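Local coordinates for methylaspartate ammonia-lyase (Citrobacter amalonaticus, PDB 1KKO), which catalyses the reversible anti elimination of ammonia from L-threo-3-methylaspartate to give mesaconate, with magnesium as its cofactor, at residues S14-D19 against S45-G50; A71-G76 against G359-T364; R80-L85 against L125-V130. All coordinates share one frame; numbering follows the deposited sequence.

Contact 1. Residues S14-D19 against S45-G50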
loop_
_atom_site.group_PDB
_atom_site.type_symbol
_atom_site.label_atom_id
_atom_site.label_comp_id
_atom_site.label_asym_id
_atom_site.label_seq_id
_atom_site.Cartn_x
_atom_site.Cartn_y
_atom_site.Cartn_z
ATOM N N SER A 14 -2.565 5.740 5.235
ATOM C CA SER A 14 -2.528 4.284 5.250
ATOM C C SER A 14 -2.621 3.629 6.614
ATOM O O SER A 14 -2.376 2.438 6.735
ATOM C CB SER A 14 -1.300 3.780 4.511
ATOM O OG SER A 14 -1.458 3.929 3.107
ATOM N N PHE A 15 -2.999 4.373 7.646
ATOM C CA PHE A 15 -3.318 3.717 8.892
ATOM C C PHE A 15 -4.345 4.538 9.666
ATOM O O PHE A 15 -5.348 4.968 9.087
ATOM C CB PHE A 15 -2.075 3.253 9.690
ATOM C CG PHE A 15 -2.370 2.058 10.567
ATOM C CD1 PHE A 15 -2.823 0.875 9.991
ATOM C CD2 PHE A 15 -2.265 2.129 11.937
ATOM C CE1 PHE A 15 -3.172 -0.188 10.761
ATOM C CE2 PHE A 15 -2.598 1.030 12.720
ATOM C CZ PHE A 15 -3.049 -0.117 12.129
ATOM N N TYR A 16 -4.102 4.718 10.956
ATOM C CA TYR A 16 -5.019 5.343 11.900
ATOM C C TYR A 16 -4.246 6.287 12.793
ATOM O O TYR A 16 -3.043 6.126 13.003
ATOM C CB TYR A 16 -5.722 4.241 12.761
ATOM C CG TYR A 16 -6.524 3.395 11.832
ATOM C CD1 TYR A 16 -5.916 2.404 11.091
ATOM C CD2 TYR A 16 -7.854 3.686 11.569
ATOM C CE1 TYR A 16 -6.612 1.722 10.128
ATOM C CE2 TYR A 16 -8.549 3.014 10.607
ATOM C CZ TYR A 16 -7.920 2.045 9.872
ATOM O OH TYR A 16 -8.580 1.388 8.875
ATOM N N PHE A 17 -4.939 7.300 13.287
ATOM C CA PHE A 17 -4.446 8.111 14.390
ATOM C C PHE A 17 -4.902 7.416 15.663
ATOM O O PHE A 17 -6.103 7.200 15.846
ATOM C CB PHE A 17 -5.044 9.512 14.362
ATOM C CG PHE A 17 -4.581 10.358 13.212
ATOM C CD1 PHE A 17 -3.246 10.670 13.073
ATOM C CD2 PHE A 17 -5.482 10.854 12.289
ATOM C CE1 PHE A 17 -2.823 11.453 12.022
ATOM C CE2 PHE A 17 -5.042 11.650 11.256
ATOM C CZ PHE A 17 -3.718 11.931 11.121
ATOM N N ASP A 18 -3.946 7.076 16.522
ATOM C CA ASP A 18 -4.235 6.404 17.780
ATOM C C ASP A 18 -3.809 7.284 18.937
ATOM O O ASP A 18 -2.732 7.887 18.917
ATOM C CB ASP A 18 -3.450 5.110 17.880
ATOM C CG ASP A 18 -4.038 3.982 17.074
ATOM O OD1 ASP A 18 -5.188 4.095 16.597
ATOM O OD2 ASP A 18 -3.376 2.940 16.885
ATOM N N ASP A 19 -4.665 7.336 19.947
ATOM C CA ASP A 19 -4.378 8.075 21.164
ATOM C C ASP A 19 -3.489 7.166 22.016
ATOM O O ASP A 19 -3.979 6.313 22.757
ATOM C CB ASP A 19 -5.695 8.416 21.842
ATOM C CG ASP A 19 -5.522 9.237 23.079
ATOM O OD1 ASP A 19 -4.427 9.206 23.671
ATOM O OD2 ASP A 19 -6.468 9.924 23.502
ATOM N N SER A 45 -11.982 10.135 19.472
ATOM C CA SER A 45 -12.075 8.691 19.732
ATOM C C SER A 45 -10.650 8.214 19.980
ATOM O O SER A 45 -9.703 8.873 19.564
ATOM C CB SER A 45 -12.663 7.915 18.559
ATOM O OG SER A 45 -14.002 8.274 18.315
ATOM N N VAL A 46 -10.475 7.068 20.626
ATOM C CA VAL A 46 -9.132 6.571 20.889
ATOM C C VAL A 46 -8.419 6.244 19.567
ATOM O O VAL A 46 -7.209 6.463 19.439
ATOM C CB VAL A 46 -9.138 5.363 21.852
ATOM C CG1 VAL A 46 -7.754 4.786 21.991
ATOM C CG2 VAL A 46 -9.637 5.805 23.232
ATOM N N ARG A 47 -9.173 5.729 18.603
ATOM C CA ARG A 47 -8.646 5.427 17.288
ATOM C C ARG A 47 -9.534 6.096 16.247
ATOM O O ARG A 47 -10.756 5.959 16.293
ATOM C CB ARG A 47 -8.589 3.914 17.078
ATOM C CG ARG A 47 -8.361 3.458 15.675
ATOM C CD ARG A 47 -8.001 2.008 15.596
ATOM N NE ARG A 47 -6.616 1.804 15.975
ATOM C CZ ARG A 47 -6.057 0.629 16.174
ATOM N NH1 ARG A 47 -4.766 0.558 16.444
ATOM N NH2 ARG A 47 -6.788 -0.482 16.134
ATOM N N GLN A 48 -8.902 6.816 15.324
ATOM C CA GLN A 48 -9.579 7.551 14.264
ATOM C C GLN A 48 -8.930 7.226 12.926
ATOM O O GLN A 48 -7.728 6.982 12.846
ATOM C CB GLN A 48 -9.513 9.071 14.531
ATOM C CG GLN A 48 -10.323 9.484 15.744
ATOM C CD GLN A 48 -10.260 10.955 16.044
ATOM O OE1 GLN A 48 -10.063 11.331 17.196
ATOM N NE2 GLN A 48 -10.405 11.792 15.021
ATOM N N ALA A 49 -9.725 7.211 11.876
ATOM C CA ALA A 49 -9.199 6.997 10.533
ATOM C C ALA A 49 -8.064 7.964 10.237
ATOM O O ALA A 49 -8.166 9.157 10.489
ATOM C CB ALA A 49 -10.283 7.198 9.516
ATOM N N GLY A 50 -6.972 7.459 9.681
ATOM C CA GLY A 50 -5.886 8.328 9.281
ATOM C C GLY A 50 -6.281 9.137 8.057
ATOM O O GLY A 50 -6.866 8.609 7.110
#

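Contact 2. Residues A71-G76 against G359-T364. With SO4 (sulfate ion), chain C.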
loop_
_atom_site.group_PDB
_atom_site.type_symbol
_atom_site.label_atom_id
_atom_site.label_comp_id
_atom_site.label_asym_id
_atom_site.label_seq_id
_atom_site.Cartn_x
_atom_site.Cartn_y
_atom_site.Cartn_z
ATOM N N ALA A 71 0.602 12.821 8.929
ATOM C CA ALA A 71 1.121 12.870 10.281
ATOM C C ALA A 71 1.209 11.464 10.852
ATOM O O ALA A 71 0.533 10.539 10.384
ATOM C CB ALA A 71 0.245 13.726 11.133
ATOM N N VAL A 72 2.014 11.307 11.897
ATOM C CA VAL A 72 2.246 9.982 12.445
ATOM C C VAL A 72 1.041 9.400 13.172
ATOM O O VAL A 72 0.130 10.109 13.590
ATOM C CB VAL A 72 3.483 9.949 13.378
ATOM C CG1 VAL A 72 4.717 10.499 12.663
ATOM C CG2 VAL A 72 3.228 10.692 14.644
ATOM N N GLN A 73 1.064 8.085 13.311
ATOM C CA GLN A 73 0.015 7.353 13.999
ATOM C C GLN A 73 -0.226 7.921 15.392
ATOM O O GLN A 73 -1.352 8.234 15.761
ATOM C CB GLN A 73 0.416 5.878 14.096
ATOM C CG GLN A 73 -0.541 5.008 14.940
ATOM C CD GLN A 73 -0.170 3.524 14.956
ATOM O OE1 GLN A 73 -0.967 2.685 15.402
ATOM N NE2 GLN A 73 1.010 3.193 14.485
ATOM N N TYR A 74 0.841 8.041 16.171
ATOM C CA TYR A 74 0.722 8.529 17.540
ATOM C C TYR A 74 0.895 10.051 17.568
ATOM O O TYR A 74 1.797 10.592 18.216
ATOM C CB TYR A 74 1.716 7.789 18.446
ATOM C CG TYR A 74 1.515 6.277 18.443
ATOM C CD1 TYR A 74 0.284 5.723 18.759
ATOM C CD2 TYR A 74 2.536 5.416 18.081
ATOM C CE1 TYR A 74 0.096 4.340 18.754
ATOM C CE2 TYR A 74 2.349 4.051 18.058
ATOM C CZ TYR A 74 1.133 3.514 18.396
ATOM O OH TYR A 74 0.960 2.138 18.357
ATOM N N SER A 75 -0.004 10.744 16.879
ATOM C CA SER A 75 0.023 12.194 16.800
ATOM C C SER A 75 -0.333 12.802 18.153
ATOM O O SER A 75 -1.105 12.235 18.931
ATOM C CB SER A 75 -0.942 12.701 15.726
ATOM O OG SER A 75 -0.385 12.608 14.423
ATOM N N GLY A 76 0.246 13.960 18.450
ATOM C CA GLY A 76 -0.012 14.615 19.711
ATOM C C GLY A 76 0.759 13.997 20.862
ATOM O O GLY A 76 0.668 14.505 21.975
ATOM N N GLY A 359 9.696 7.124 9.602
ATOM C CA GLY A 359 8.403 7.580 9.142
ATOM C C GLY A 359 7.316 6.864 9.909
ATOM O O GLY A 359 7.508 6.472 11.066
ATOM N N THR A 360 6.166 6.688 9.272
ATOM C CA THR A 360 5.019 6.121 9.950
ATOM C C THR A 360 4.205 5.247 9.032
ATOM O O THR A 360 4.162 5.453 7.817
ATOM C CB THR A 360 4.154 7.274 10.494
ATOM O OG1 THR A 360 2.970 6.766 11.140
ATOM C CG2 THR A 360 3.675 8.214 9.384
ATOM N N CYS A 361 3.545 4.260 9.617
ATOM C CA CYS A 361 2.544 3.495 8.884
ATOM C C CYS A 361 1.390 4.387 8.436
ATOM O O CYS A 361 0.679 4.046 7.502
ATOM C CB CYS A 361 1.983 2.350 9.728
ATOM S SG CYS A 361 1.186 2.824 11.269
ATOM N N ASN A 362 1.232 5.543 9.072
ATOM C CA ASN A 362 0.090 6.406 8.819
ATOM C C ASN A 362 0.318 7.485 7.780
ATOM O O ASN A 362 -0.416 8.453 7.754
ATOM C CB ASN A 362 -0.400 7.058 10.112
ATOM C CG ASN A 362 -1.784 7.638 9.971
ATOM O OD1 ASN A 362 -2.663 7.031 9.342
ATOM N ND2 ASN A 362 -1.994 8.807 10.565
ATOM N N GLU A 363 1.303 7.317 6.908
ATOM C CA GLU A 363 1.506 8.279 5.841
ATOM C C GLU A 363 0.987 7.687 4.527
ATOM O O GLU A 363 0.037 6.907 4.563
ATOM C CB GLU A 363 2.924 8.860 5.825
ATOM C CG GLU A 363 4.081 7.903 5.667
ATOM C CD GLU A 363 5.396 8.660 5.800
ATOM O OE1 GLU A 363 6.142 8.443 6.784
ATOM O OE2 GLU A 363 5.675 9.483 4.913
ATOM N N THR A 364 1.536 8.086 3.380
ATOM C CA THR A 364 0.920 7.729 2.100
ATOM C C THR A 364 1.904 7.169 1.101
ATOM O O THR A 364 3.102 7.151 1.310
ATOM C CB THR A 364 0.234 8.933 1.436
ATOM O OG1 THR A 364 1.235 9.824 0.908
ATOM C CG2 THR A 364 -0.595 9.732 2.414
HETATM S S SO4 C . 4.545 4.380 13.383
HETATM O O1 SO4 C . 4.002 5.753 13.225
HETATM O O2 SO4 C . 3.725 3.818 14.522
HETATM O O3 SO4 C . 4.336 3.605 12.166
HETATM O O4 SO4 C . 5.975 4.337 13.773
HETATM O O HOH W 1 -1.582 11.212 8.125
#

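Contact 3. Residues R80-L85 against L125-V130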
loop_
_atom_site.group_PDB
_atom_site.type_symbol
_atom_site.label_atom_id
_atom_site.label_comp_id
_atom_site.label_asym_id
_atom_site.label_seq_id
_atom_site.Cartn_x
_atom_site.Cartn_y
_atom_site.Cartn_z
ATOM N N ARG A 80 4.997 15.869 19.594
ATOM C CA ARG A 80 4.603 16.013 18.197
ATOM C C ARG A 80 3.396 16.919 18.037
ATOM O O ARG A 80 2.650 17.180 18.976
ATOM C CB ARG A 80 4.255 14.668 17.593
ATOM C CG ARG A 80 5.374 13.721 17.507
ATOM C CD ARG A 80 4.927 12.401 16.941
ATOM N NE ARG A 80 6.057 11.504 16.938
ATOM C CZ ARG A 80 6.192 10.443 17.715
ATOM N NH1 ARG A 80 7.306 9.735 17.650
ATOM N NH2 ARG A 80 5.208 10.064 18.532
ATOM N N ASP A 81 3.196 17.379 16.812
ATOM C CA ASP A 81 2.038 18.181 16.504
ATOM C C ASP A 81 0.791 17.302 16.618
ATOM O O ASP A 81 0.881 16.083 16.617
ATOM C CB ASP A 81 2.176 18.755 15.109
ATOM C CG ASP A 81 3.101 19.949 15.049
ATOM O OD1 ASP A 81 3.809 20.261 16.035
ATOM O OD2 ASP A 81 3.190 20.637 14.020
ATOM N N PRO A 82 -0.372 17.933 16.710
ATOM C CA PRO A 82 -1.638 17.213 16.905
ATOM C C PRO A 82 -2.075 16.334 15.737
ATOM O O PRO A 82 -1.521 16.455 14.659
ATOM C CB PRO A 82 -2.653 18.353 17.080
ATOM C CG PRO A 82 -1.877 19.556 17.335
ATOM C CD PRO A 82 -0.556 19.395 16.681
ATOM N N LEU A 83 -3.071 15.463 15.923
ATOM C CA LEU A 83 -3.561 14.684 14.786
ATOM C C LEU A 83 -4.055 15.662 13.725
ATOM O O LEU A 83 -4.443 16.797 14.019
ATOM C CB LEU A 83 -4.625 13.655 15.167
ATOM C CG LEU A 83 -6.060 14.139 15.423
ATOM C CD1 LEU A 83 -6.891 12.942 15.848
ATOM C CD2 LEU A 83 -6.142 15.236 16.460
ATOM N N PHE A 84 -4.052 15.175 12.501
ATOM C CA PHE A 84 -4.226 15.988 11.317
ATOM C C PHE A 84 -5.453 15.558 10.543
ATOM O O PHE A 84 -5.445 14.514 9.886
ATOM C CB PHE A 84 -2.959 15.825 10.466
ATOM C CG PHE A 84 -2.954 16.631 9.215
ATOM C CD1 PHE A 84 -2.694 17.993 9.256
ATOM C CD2 PHE A 84 -3.178 16.034 7.992
ATOM C CE1 PHE A 84 -2.683 18.736 8.089
ATOM C CE2 PHE A 84 -3.168 16.784 6.835
ATOM C CZ PHE A 84 -2.922 18.130 6.887
ATOM N N LEU A 85 -6.501 16.379 10.610
ATOM C CA LEU A 85 -7.770 16.084 9.942
ATOM C C LEU A 85 -8.053 17.047 8.791
ATOM O O LEU A 85 -7.927 18.262 8.940
ATOM C CB LEU A 85 -8.908 16.113 10.950
ATOM C CG LEU A 85 -8.792 15.128 12.122
ATOM C CD1 LEU A 85 -10.097 15.128 12.905
ATOM C CD2 LEU A 85 -8.457 13.722 11.666
ATOM N N LEU A 125 3.549 28.293 13.633
ATOM C CA LEU A 125 4.190 27.636 12.502
ATOM C C LEU A 125 3.168 26.692 11.928
ATOM O O LEU A 125 2.299 26.181 12.634
ATOM C CB LEU A 125 5.411 26.782 12.897
ATOM C CG LEU A 125 6.775 27.422 13.134
ATOM C CD1 LEU A 125 7.755 26.323 13.529
ATOM C CD2 LEU A 125 7.292 28.201 11.920
ATOM N N LEU A 126 3.274 26.463 10.638
ATOM C CA LEU A 126 2.417 25.485 10.022
ATOM C C LEU A 126 2.635 24.120 10.672
ATOM O O LEU A 126 3.750 23.765 11.066
ATOM C CB LEU A 126 2.735 25.370 8.545
ATOM C CG LEU A 126 2.377 26.573 7.673
ATOM C CD1 LEU A 126 2.887 26.353 6.272
ATOM C CD2 LEU A 126 0.873 26.829 7.676
ATOM N N HIS A 127 1.557 23.364 10.770
ATOM C CA HIS A 127 1.619 22.006 11.273
ATOM C C HIS A 127 2.721 21.275 10.507
ATOM O O HIS A 127 2.885 21.475 9.299
ATOM C CB HIS A 127 0.264 21.353 11.034
ATOM C CG HIS A 127 0.065 20.040 11.723
ATOM N ND1 HIS A 127 0.776 18.897 11.405
ATOM C CD2 HIS A 127 -0.793 19.690 12.709
ATOM C CE1 HIS A 127 0.349 17.900 12.158
ATOM N NE2 HIS A 127 -0.595 18.357 12.965
ATOM N N THR A 128 3.473 20.411 11.181
ATOM C CA THR A 128 4.517 19.658 10.502
ATOM C C THR A 128 3.981 18.901 9.291
ATOM O O THR A 128 4.685 18.775 8.309
ATOM C CB THR A 128 5.228 18.658 11.438
ATOM O OG1 THR A 128 4.262 17.892 12.166
ATOM C CG2 THR A 128 6.090 19.389 12.452
ATOM N N ALA A 129 2.752 18.399 9.362
ATOM C CA ALA A 129 2.173 17.639 8.246
ATOM C C ALA A 129 2.005 18.500 7.012
ATOM O O ALA A 129 2.139 18.011 5.906
ATOM C CB ALA A 129 0.847 17.052 8.638
ATOM N N VAL A 130 1.648 19.765 7.205
ATOM C CA VAL A 130 1.487 20.698 6.095
ATOM C C VAL A 130 2.856 21.001 5.478
ATOM O O VAL A 130 3.024 20.976 4.268
ATOM C CB VAL A 130 0.784 21.980 6.548
ATOM C CG1 VAL A 130 0.796 23.033 5.425
ATOM C CG2 VAL A 130 -0.620 21.658 6.989
HETATM O O HOH W 2 4.493 23.016 13.703
HETATM O O HOH W 3 5.057 16.546 14.595
#

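Contact 1. Residues S14-D19 against S45-G50
D18 and R47 sit opposite each other in an antiparallel ladder, where their side chains lie side by side and join in a two-pronged salt bridge. R47 NE donates to D18 OD1 at 2.8 Å, and R47 NH1 donates to D18 OD2 at 2.8 Å; both oxygens are met on their syn sides and lie near the guanidinium plane. The arginine runs extended to CD and then bends (chi3 -77°), which turns NE toward the aspartate, leaving carboxylate and guanidinium planes 31° apart. The remaining nitrogen, R47 NH2, bonds to the carbonyl of F32, whose ring also makes a cation-pi contact with R47.

Backbone bonds hold the two strands together. F17 and Q48 form a hydrogen-bonded pair, with F17 N to Q48 O at 2.8 Å and Q48 N to F17 O at 2.9 Å. D19 N reaches V46 O at 2.7 Å; D19 is also the N-cap of helix 20-24, its OD1 accepting from A22 N and also bonded to T40 OG1. At the other end G50 N bonds to F15 O at 3.0 Å, where glycine suits the place because a beta carbon would run into that oxygen.

Aromatic packing covers the glycine end: F17 CD2 lies 3.9 Å from G50 CA, and Y16 CD2 rests 3.7 Å from A49 CA. The hydroxyl of Y16 meets D392 of the second subunit.

The charge of D18 is thus matched by two straight bonds that also restrain rotation of both groups, coupling the end of strand 3-18 to the start of strand 47-59.

Contact 2. Residues A71-G76 against G359-T364
T360 and Q73 meet where the N-terminal domain lays a loop over the mouth of the TIM barrel, the arrangement by which enolase-superfamily enzymes close their active sites between two domains. Residues 359-364 follow barrel strand 354-357, and T360 and C361 belong to the substrate-binding site, where a sulfate, probably from the crystallisation liquor, is bound.

Hydrogen bonds converge on the threonine hydroxyl. T360 OG1, anti to its own backbone N (chi1 178°), accepts from Q73 N at 3.2 Å and from N362 N at 3.0 Å; the latter closes an ST turn within a type I turn from T360 to E363. The hydroxyl proton goes to sulfate O1, 2.5 Å from T360 OG1. A threonine suits this place because one oxygen can serve both chain segments and the ion, while its methyl faces the neighbouring loop. C361 N gives the sulfate a second, nearly straight bond, 2.7 Å to O3, and K331 and Q172 also bond to it.

The amide of N362 bridges more loosely: ND2 makes a weak bond to A71 O at 3.1 Å, while OD1 is held by S13. Behind the turn, E363 OE1 uses its anti lone pair to accept from T360 N and pairs with K386, a second-shell bond consistent with fixing the threonine backbone.

V72 packs on T360, its CG1 3.9 Å from T360 CB as the two branched side chains pass; V72 also touches the proton acceptor K331. On the side of A71, a water accepts from A71 N at 2.8 Å and lies 3.0 Å from N362 O.

Contact 3. Residues R80-L85 against L125-V130
H127 and F84 both set CG anti to their backbone nitrogens (chi1 -169° and -178°), which places CG of each at the junction between the loop 80-85 and the first turn of helix 128-146. The motif is a side-chain N-cap: H127 precedes the helix, and its ND1 accepts from A129 N at 2.9 Å, with the donor in the ring plane.

The ring's other nitrogen works across the contact. H127 NE2 donates to P82 O at 2.7 Å, also in the ring plane, so the two nitrogens of one imidazole hold the helix start and the loop. This pattern is consistent with a neutral ring protonated on NE2, and histidine fits because it can accept at one nitrogen and donate at the other.

Both faces of that ring are packed. D81 CB makes a CH-pi contact 3.7 Å from the H127 ring centroid, while the edge of F84 approaches the opposite face, CD1 over its centre, with the ring planes 56° apart. F84 in turn receives A129 CB over one of its own faces, 3.8 Å from the ring centroid, and its CE1 meets V130 CG2. Small A129 lets the phenyl ring come close to the helix; beyond, F84 touches V53 and F17 of the sheet.

D81 OD2 takes the first amide of the helix, accepting from T128 N at 2.9 Å on its anti side; a carboxylate is apt here, since its charge would be favoured by the positive end of the helix dipole. A water donates both to D81 OD2 and to L126 O, and a second water lies between D81 N, 3.0 Å away, and T128 OG1, 2.9 Å away.

Strand 3-18 leads into contact 1, which closes a short excursion through helix 20-24 and returns the chain on strand 47-59. After strand 64-69 the chain enters the first half of contact 2 and, a few residues later, the first half of contact 3. Contact 3 closes over helices 86-101 and 110-118, all within the N-terminal region, and lies wholly within the far longer loop that contact 2 closes across most of the barrel. Contact 1 precedes both in series. The three adjoin: D18 N meets Q73 O, G76 N meets D81 O, and F17 packs on N362, L83 and F84, linking sheet, capping loop, helix 128-146 and barrel.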